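Local atomic coordinates of uncharacterized protein Rv3272 (Mycobacterium tuberculosis, PDB entry 5YX6), a protein that binds fatty acyl-CoAs, palmitoyl-CoA most tightly, and is probably a family III CoA transferase of fatty acid metabolism. Residues Gly259-Ser264 against Glu317-Leu322. Residues are numbered along the deposited sequence; the frame is centred on the assembly and turned at random.
Sequences GYIVIS and EWVQLL
Ile261 is the bump that enters the helix surface. Both its torsions are extended (chi1 -173°, chi2 -178°), with CG1 anti to the backbone N, so the chain reaches straight from strand 260-264 toward helix 315-324 and delivers CD1 into a hollow bordered by Trp318, Val319 and Leu322. The tip meets the root of the tryptophan rather than its ring: Ile261 CD1 lies 3.6 Å from Trp318 CB, the two side chains crossing at about a right angle. The indole leads away from the strand, where its NE1 bonds to the carbonyl O of Leu310 and Lys313 makes a cation-pi contact with it. Along the flank of the isoleucine, Val319 slides past in the opposite direction, its CG2 3.8 Å from Ile261 CG1. Leu322 closes the hollow, with its CD2 4.0 Å from Ile261 CD1. That same methyl also receives Ile263, two residues further along the strand: its CB is not aimed at the helix, but CG1, anti to the carbonyl carbon, swings the end of the chain over, bringing Ile263 CD1 to 3.8 Å from Leu322 CD2. No hydrogen bond crosses the interface, which is wholly apolar. Val262 points the other way and packs on Leu147 of the second subunit, so the strand is covered on both faces. With the segment axes 9.2 Å apart and inclined by 24°, this is alpha+beta helix-on-sheet packing on the central strand of an antiparallel sheet, distinct from the parallel Rossmann sheet and probably part of the small domain.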
ATOM      1  N   GLY A 259      -2.092  14.841  26.515  1.00 50.59           N
ATOM      2  CA  GLY A 259      -2.081  14.123  25.260  1.00 46.54           C
ATOM      3  C   GLY A 259      -0.817  13.306  25.119  1.00 46.93           C
ATOM      4  O   GLY A 259       0.058  13.331  25.988  1.00 47.98           O
ATOM      5  N   TYR A 260      -0.726  12.573  24.018  1.00 38.82           N
ATOM      6  CA  TYR A 260       0.456  11.784  23.724  1.00 37.97           C
ATOM      7  C   TYR A 260       1.321  12.444  22.659  1.00 34.84           C
ATOM      8  O   TYR A 260       0.812  13.152  21.788  1.00 37.79           O
ATOM      9  CB  TYR A 260       0.058  10.395  23.255  1.00 33.93           C
ATOM     10  CG  TYR A 260      -0.201   9.420  24.363  1.00 37.19           C
ATOM     11  CD1 TYR A 260      -1.434   9.378  25.008  1.00 40.30           C
ATOM     12  CD2 TYR A 260       0.780   8.519  24.752  1.00 34.97           C
ATOM     13  CE1 TYR A 260      -1.675   8.467  26.026  1.00 42.46           C
ATOM     14  CE2 TYR A 260       0.551   7.606  25.758  1.00 40.39           C
ATOM     15  CZ  TYR A 260      -0.677   7.582  26.394  1.00 44.29           C
ATOM     16  OH  TYR A 260      -0.896   6.665  27.398  1.00 48.29           O
ATOM     17  N   ILE A 261       2.626  12.199  22.720  1.00 32.68           N
ATOM     18  CA  ILE A 261       3.516  12.645  21.657  1.00 30.25           C
ATOM     19  C   ILE A 261       4.245  11.443  21.068  1.00 29.76           C
ATOM     20  O   ILE A 261       4.694  10.555  21.788  1.00 33.32           O
ATOM     21  CB  ILE A 261       4.551  13.708  22.150  1.00 29.11           C
ATOM     22  CG1 ILE A 261       5.356  14.264  20.966  1.00 25.80           C
ATOM     23  CG2 ILE A 261       5.497  13.130  23.201  1.00 26.43           C
ATOM     24  CD1 ILE A 261       6.424  15.264  21.365  1.00 32.06           C
ATOM     25  N   VAL A 262       4.348  11.422  19.748  1.00 29.23           N
ATOM     26  CA  VAL A 262       5.123  10.413  19.048  1.00 32.23           C
ATOM     27  C   VAL A 262       6.531  10.939  18.757  1.00 32.21           C
ATOM     28  O   VAL A 262       6.672  11.977  18.127  1.00 30.08           O
ATOM     29  CB  VAL A 262       4.432  10.015  17.731  1.00 32.85           C
ATOM     30  CG1 VAL A 262       5.276   9.019  16.967  1.00 31.72           C
ATOM     31  CG2 VAL A 262       3.033   9.463  18.014  1.00 28.70           C
ATOM     32  N   ILE A 263       7.555  10.226  19.221  1.00 28.81           N
ATOM     33  CA  ILE A 263       8.944  10.641  19.050  1.00 27.93           C
ATOM     34  C   ILE A 263       9.804   9.529  18.470  1.00 30.98           C
ATOM     35  O   ILE A 263       9.732   8.388  18.913  1.00 33.92           O
ATOM     36  CB  ILE A 263       9.590  11.077  20.394  1.00 28.33           C
ATOM     37  CG1 ILE A 263       8.858  12.270  21.010  1.00 29.92           C
ATOM     38  CG2 ILE A 263      11.046  11.417  20.193  1.00 23.50           C
ATOM     39  CD1 ILE A 263       9.286  12.564  22.452  1.00 28.66           C
ATOM     40  N   SER A 264      10.629   9.861  17.487  1.00 31.07           N
ATOM     41  CA  SER A 264      11.655   8.929  17.035  1.00 38.13           C
ATOM     42  C   SER A 264      13.025   9.606  17.055  1.00 39.34           C
ATOM     43  O   SER A 264      13.315  10.473  16.232  1.00 43.20           O
ATOM     44  CB  SER A 264      11.344   8.397  15.637  1.00 35.16           C
ATOM     45  OG  SER A 264      12.232   7.339  15.320  1.00 39.08           O
ATOM     46  N   GLU A 317       3.382  21.482  22.893  1.00 37.03           N
ATOM     47  CA  GLU A 317       4.583  22.241  23.235  1.00 39.02           C
ATOM     48  C   GLU A 317       5.849  21.440  22.943  1.00 33.74           C
ATOM     49  O   GLU A 317       6.810  21.975  22.398  1.00 34.88           O
ATOM     50  CB  GLU A 317       4.552  22.670  24.699  1.00 36.18           C
ATOM     51  CG  GLU A 317       3.525  23.748  24.988  1.00 44.31           C
ATOM     52  CD  GLU A 317       3.208  23.884  26.483  1.00 59.75           C
ATOM     53  OE1 GLU A 317       3.590  22.982  27.274  1.00 52.19           O
ATOM     54  OE2 GLU A 317       2.569  24.894  26.860  1.00 61.57           O
ATOM     55  N   TRP A 318       5.859  20.164  23.312  1.00 33.19           N
ATOM     56  CA  TRP A 318       7.016  19.326  23.029  1.00 32.29           C
ATOM     57  C   TRP A 318       7.232  19.152  21.518  1.00 36.26           C
ATOM     58  O   TRP A 318       8.381  19.114  21.055  1.00 33.57           O
ATOM     59  CB  TRP A 318       6.876  17.955  23.680  1.00 32.01           C
ATOM     60  CG  TRP A 318       7.082  17.925  25.160  1.00 39.66           C
ATOM     61  CD1 TRP A 318       6.180  17.520  26.104  1.00 35.61           C
ATOM     62  CD2 TRP A 318       8.270  18.289  25.872  1.00 41.91           C
ATOM     63  NE1 TRP A 318       6.730  17.617  27.356  1.00 39.33           N
ATOM     64  CE2 TRP A 318       8.011  18.087  27.244  1.00 38.40           C
ATOM     65  CE3 TRP A 318       9.527  18.767  25.484  1.00 36.06           C
ATOM     66  CZ2 TRP A 318       8.964  18.341  28.228  1.00 39.99           C
ATOM     67  CZ3 TRP A 318      10.471  19.023  26.466  1.00 38.50           C
ATOM     68  CH2 TRP A 318      10.185  18.811  27.820  1.00 36.41           C
ATOM     69  N   VAL A 319       6.138  19.054  20.756  1.00 28.73           N
ATOM     70  CA  VAL A 319       6.250  18.884  19.312  1.00 32.98           C
ATOM     71  C   VAL A 319       6.923  20.108  18.691  1.00 34.38           C
ATOM     72  O   VAL A 319       7.870  19.987  17.911  1.00 34.17           O
ATOM     73  CB  VAL A 319       4.874  18.672  18.637  1.00 34.28           C
ATOM     74  CG1 VAL A 319       4.971  18.975  17.144  1.00 35.52           C
ATOM     75  CG2 VAL A 319       4.355  17.253  18.877  1.00 29.27           C
ATOM     76  N   GLN A 320       6.423  21.283  19.057  1.00 32.42           N
ATOM     77  CA  GLN A 320       7.002  22.546  18.638  1.00 33.02           C
ATOM     78  C   GLN A 320       8.499  22.634  18.971  1.00 36.28           C
ATOM     79  O   GLN A 320       9.295  23.082  18.152  1.00 37.04           O
ATOM     80  CB  GLN A 320       6.241  23.699  19.280  1.00 38.37           C
ATOM     81  CG  GLN A 320       6.769  25.071  18.913  1.00 47.10           C
ATOM     82  CD  GLN A 320       5.717  26.152  19.084  1.00 66.02           C
ATOM     83  OE1 GLN A 320       4.577  25.871  19.475  1.00 68.71           O
ATOM     84  NE2 GLN A 320       6.090  27.397  18.788  1.00 62.26           N
ATOM     85  N   LEU A 321       8.879  22.208  20.172  1.00 37.44           N
ATOM     86  CA  LEU A 321      10.271  22.304  20.603  1.00 32.45           C
ATOM     87  C   LEU A 321      11.169  21.301  19.882  1.00 29.70           C
ATOM     88  O   LEU A 321      12.263  21.632  19.437  1.00 33.07           O
ATOM     89  CB  LEU A 321      10.382  22.089  22.116  1.00 25.09           C
ATOM     90  CG  LEU A 321      11.811  22.091  22.672  1.00 33.26           C
ATOM     91  CD1 LEU A 321      12.453  23.472  22.524  1.00 27.91           C
ATOM     92  CD2 LEU A 321      11.855  21.630  24.117  1.00 33.39           C
ATOM     93  N   LEU A 322      10.706  20.066  19.783  1.00 30.02           N
ATOM     94  CA  LEU A 322      11.519  19.012  19.208  1.00 30.26           C
ATOM     95  C   LEU A 322      11.699  19.192  17.698  1.00 35.00           C
ATOM     96  O   LEU A 322      12.760  18.872  17.156  1.00 34.16           O
ATOM     97  CB  LEU A 322      10.914  17.655  19.522  1.00 32.10           C
ATOM     98  CG  LEU A 322      11.414  16.905  20.756  1.00 32.68           C
ATOM     99  CD1 LEU A 322      11.756  17.831  21.903  1.00 34.35           C
ATOM    100  CD2 LEU A 322      10.356  15.939  21.186  1.00 25.70           C
TER